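Local coordinates for nucleoporin NUP116 (Candida glabrata, PDB 3NF5), which is probably a structural constituent of the nuclear pore complex, represented here by its C-terminal, pore-targeting domain, at residues Glu14-Ser19 with Val70-Met75. Residues are numbered along the deposited sequence; the frame is centred on the assembly and turned at random.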
loop_
_atom_site.group_PDB
_atom_site.type_symbol
_atom_site.label_atom_id
_atom_site.label_comp_id
_atom_site.label_asym_id
_atom_site.label_seq_id
_atom_site.Cartn_x
_atom_site.Cartn_y
_atom_site.Cartn_z
ATOM N N GLU A 14 5.703 -6.598 -12.905
ATOM C CA GLU A 14 6.057 -7.529 -11.873
ATOM C C GLU A 14 5.612 -6.829 -10.566
ATOM O O GLU A 14 5.278 -5.625 -10.519
ATOM C CB GLU A 14 7.596 -7.767 -11.927
ATOM N N ASN A 15 5.626 -7.544 -9.489
ATOM C CA ASN A 15 5.449 -6.872 -8.192
ATOM C C ASN A 15 3.998 -6.560 -7.749
ATOM O O ASN A 15 3.662 -6.937 -6.613
ATOM C CB ASN A 15 6.287 -5.592 -8.065
ATOM C CG ASN A 15 7.728 -5.771 -8.502
ATOM O OD1 ASN A 15 8.187 -5.117 -9.466
ATOM N ND2 ASN A 15 8.444 -6.642 -7.809
ATOM N N TYR A 16 3.158 -5.907 -8.568
ATOM C CA TYR A 16 1.779 -5.575 -8.081
ATOM C C TYR A 16 0.858 -6.751 -8.189
ATOM O O TYR A 16 0.937 -7.527 -9.106
ATOM C CB TYR A 16 1.095 -4.395 -8.802
ATOM C CG TYR A 16 1.599 -3.085 -8.348
ATOM C CD1 TYR A 16 1.032 -2.440 -7.269
ATOM C CD2 TYR A 16 2.677 -2.478 -8.981
ATOM C CE1 TYR A 16 1.484 -1.220 -6.829
ATOM C CE2 TYR A 16 3.201 -1.270 -8.494
ATOM C CZ TYR A 16 2.581 -0.641 -7.443
ATOM O OH TYR A 16 3.024 0.562 -6.955
ATOM N N TYR A 17 -0.078 -6.791 -7.275
ATOM C CA TYR A 17 -1.110 -7.772 -7.289
ATOM C C TYR A 17 -2.353 -7.169 -6.638
ATOM O O TYR A 17 -2.264 -6.227 -5.889
ATOM C CB TYR A 17 -0.683 -9.064 -6.593
ATOM C CG TYR A 17 -0.370 -8.915 -5.140
ATOM C CD1 TYR A 17 -1.341 -9.159 -4.165
ATOM C CD2 TYR A 17 0.890 -8.495 -4.711
ATOM C CE1 TYR A 17 -1.058 -9.013 -2.806
ATOM C CE2 TYR A 17 1.177 -8.361 -3.387
ATOM C CZ TYR A 17 0.187 -8.608 -2.433
ATOM O OH TYR A 17 0.464 -8.474 -1.136
ATOM N N ILE A 18 -3.499 -7.747 -6.974
ATOM C CA ILE A 18 -4.794 -7.332 -6.406
ATOM C C ILE A 18 -5.642 -8.581 -6.155
ATOM O O ILE A 18 -5.639 -9.474 -7.002
ATOM C CB ILE A 18 -5.500 -6.366 -7.348
ATOM C CG1 ILE A 18 -6.675 -5.676 -6.672
ATOM C CG2 ILE A 18 -5.959 -7.056 -8.631
ATOM C CD1 ILE A 18 -7.237 -4.482 -7.509
ATOM N N SER A 19 -6.364 -8.591 -5.023
ATOM C CA SER A 19 -7.286 -9.697 -4.575
ATOM C C SER A 19 -8.554 -9.074 -4.024
ATOM O O SER A 19 -8.474 -8.160 -3.234
ATOM C CB SER A 19 -6.603 -10.509 -3.489
ATOM O OG SER A 19 -7.467 -11.519 -2.945
ATOM N N VAL A 70 -3.037 3.379 -6.170
ATOM C CA VAL A 70 -2.317 2.789 -5.051
ATOM C C VAL A 70 -0.913 2.500 -5.551
ATOM O O VAL A 70 -0.742 1.704 -6.494
ATOM C CB VAL A 70 -2.947 1.473 -4.531
ATOM C CG1 VAL A 70 -2.119 0.957 -3.337
ATOM C CG2 VAL A 70 -4.426 1.668 -4.119
ATOM N N VAL A 71 0.054 3.146 -4.918
ATOM C CA VAL A 71 1.501 3.078 -5.284
ATOM C C VAL A 71 2.327 2.817 -4.011
ATOM O O VAL A 71 2.137 3.449 -2.992
ATOM C CB VAL A 71 1.967 4.394 -6.014
ATOM C CG1 VAL A 71 3.519 4.451 -6.206
ATOM C CG2 VAL A 71 1.277 4.575 -7.381
ATOM N N PHE A 72 3.177 1.818 -4.055
ATOM C CA PHE A 72 4.162 1.532 -2.990
ATOM C C PHE A 72 5.539 1.666 -3.627
ATOM O O PHE A 72 5.771 1.118 -4.686
ATOM C CB PHE A 72 3.969 0.112 -2.497
ATOM C CG PHE A 72 2.700 -0.086 -1.761
ATOM C CD1 PHE A 72 2.601 0.304 -0.439
ATOM C CD2 PHE A 72 1.569 -0.597 -2.420
ATOM C CE1 PHE A 72 1.411 0.128 0.236
ATOM C CE2 PHE A 72 0.390 -0.771 -1.731
ATOM C CZ PHE A 72 0.309 -0.399 -0.453
ATOM N N GLN A 73 6.389 2.497 -3.036
ATOM C CA GLN A 73 7.781 2.724 -3.424
ATOM C C GLN A 73 8.638 2.428 -2.202
ATOM O O GLN A 73 8.094 2.174 -1.133
ATOM C CB GLN A 73 7.936 4.206 -3.740
ATOM C CG GLN A 73 7.171 4.722 -4.928
ATOM C CD GLN A 73 7.630 6.136 -5.241
ATOM O OE1 GLN A 73 7.373 7.088 -4.479
ATOM N NE2 GLN A 73 8.383 6.269 -6.323
ATOM N N PRO A 74 9.969 2.536 -2.325
ATOM C CA PRO A 74 10.801 2.439 -1.117
ATOM C C PRO A 74 10.406 3.379 0.002
ATOM O O PRO A 74 10.464 4.611 -0.165
ATOM C CB PRO A 74 12.233 2.789 -1.648
ATOM C CG PRO A 74 12.193 2.429 -3.129
ATOM C CD PRO A 74 10.782 2.758 -3.565
HETATM N N MSE A 75 9.999 2.806 1.163
HETATM C CA MSE A 75 9.576 3.577 2.352
HETATM C C MSE A 75 8.553 4.671 2.043
HETATM O O MSE A 75 8.610 5.792 2.578
HETATM C CB MSE A 75 10.781 4.144 3.082
HETATM C CG MSE A 75 11.777 3.116 3.317
HETATM SE SE MSE A 75 13.147 3.686 4.626
HETATM C CE MSE A 75 14.396 2.482 3.996
#
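Tyr16 reaches from an outermost strand of the antiparallel six-stranded sheet to the backbone of Val71 and Phe72, in the two-stranded hairpin formed by 70-73 and 76-79, and illustrates how one long side chain can tie together two sheets of a C-terminal domain assigned to the Nup98-type autopeptidase S59 family. Strands 16-19 and 70-73 are not sheet neighbours: their axes come no closer than 9.8 Å and run at 138°, so the phenol has to span the gap. Its first torsion sets CG beside the backbone N and anti to the carbonyl carbon (chi1 -77°), which carries the hydroxyl to the hairpin although the bond leaving the backbone does not aim there. Phe72 N donates to Tyr16 OH over 3.2 Å, with a fairly straight N-H...O angle of 160°, and approaches near the plane of the phenol ring. The same oxygen has a weak second hydrogen bond with Asp67 OD1, in the helix just before strand 70-73. Further back along the phenol, Val70 O lies obliquely 3.7 Å from Tyr16 CE1. Phe72 turns its ring edge to this carbon, a loose apolar touch. Phe72 and Val70 both pack on Ile49 of the large sheet and, within the hairpin, on Val77 and Leu79 respectively. The bond from the alpha carbon of Val71 to its CB is directed away from strand 16-19; even so, Val71 CG1 lies 4.0 Å from Tyr16 OH, and the alpha carbon of Val71 comes nearer, with CA 3.4 Å from that same hydroxyl oxygen.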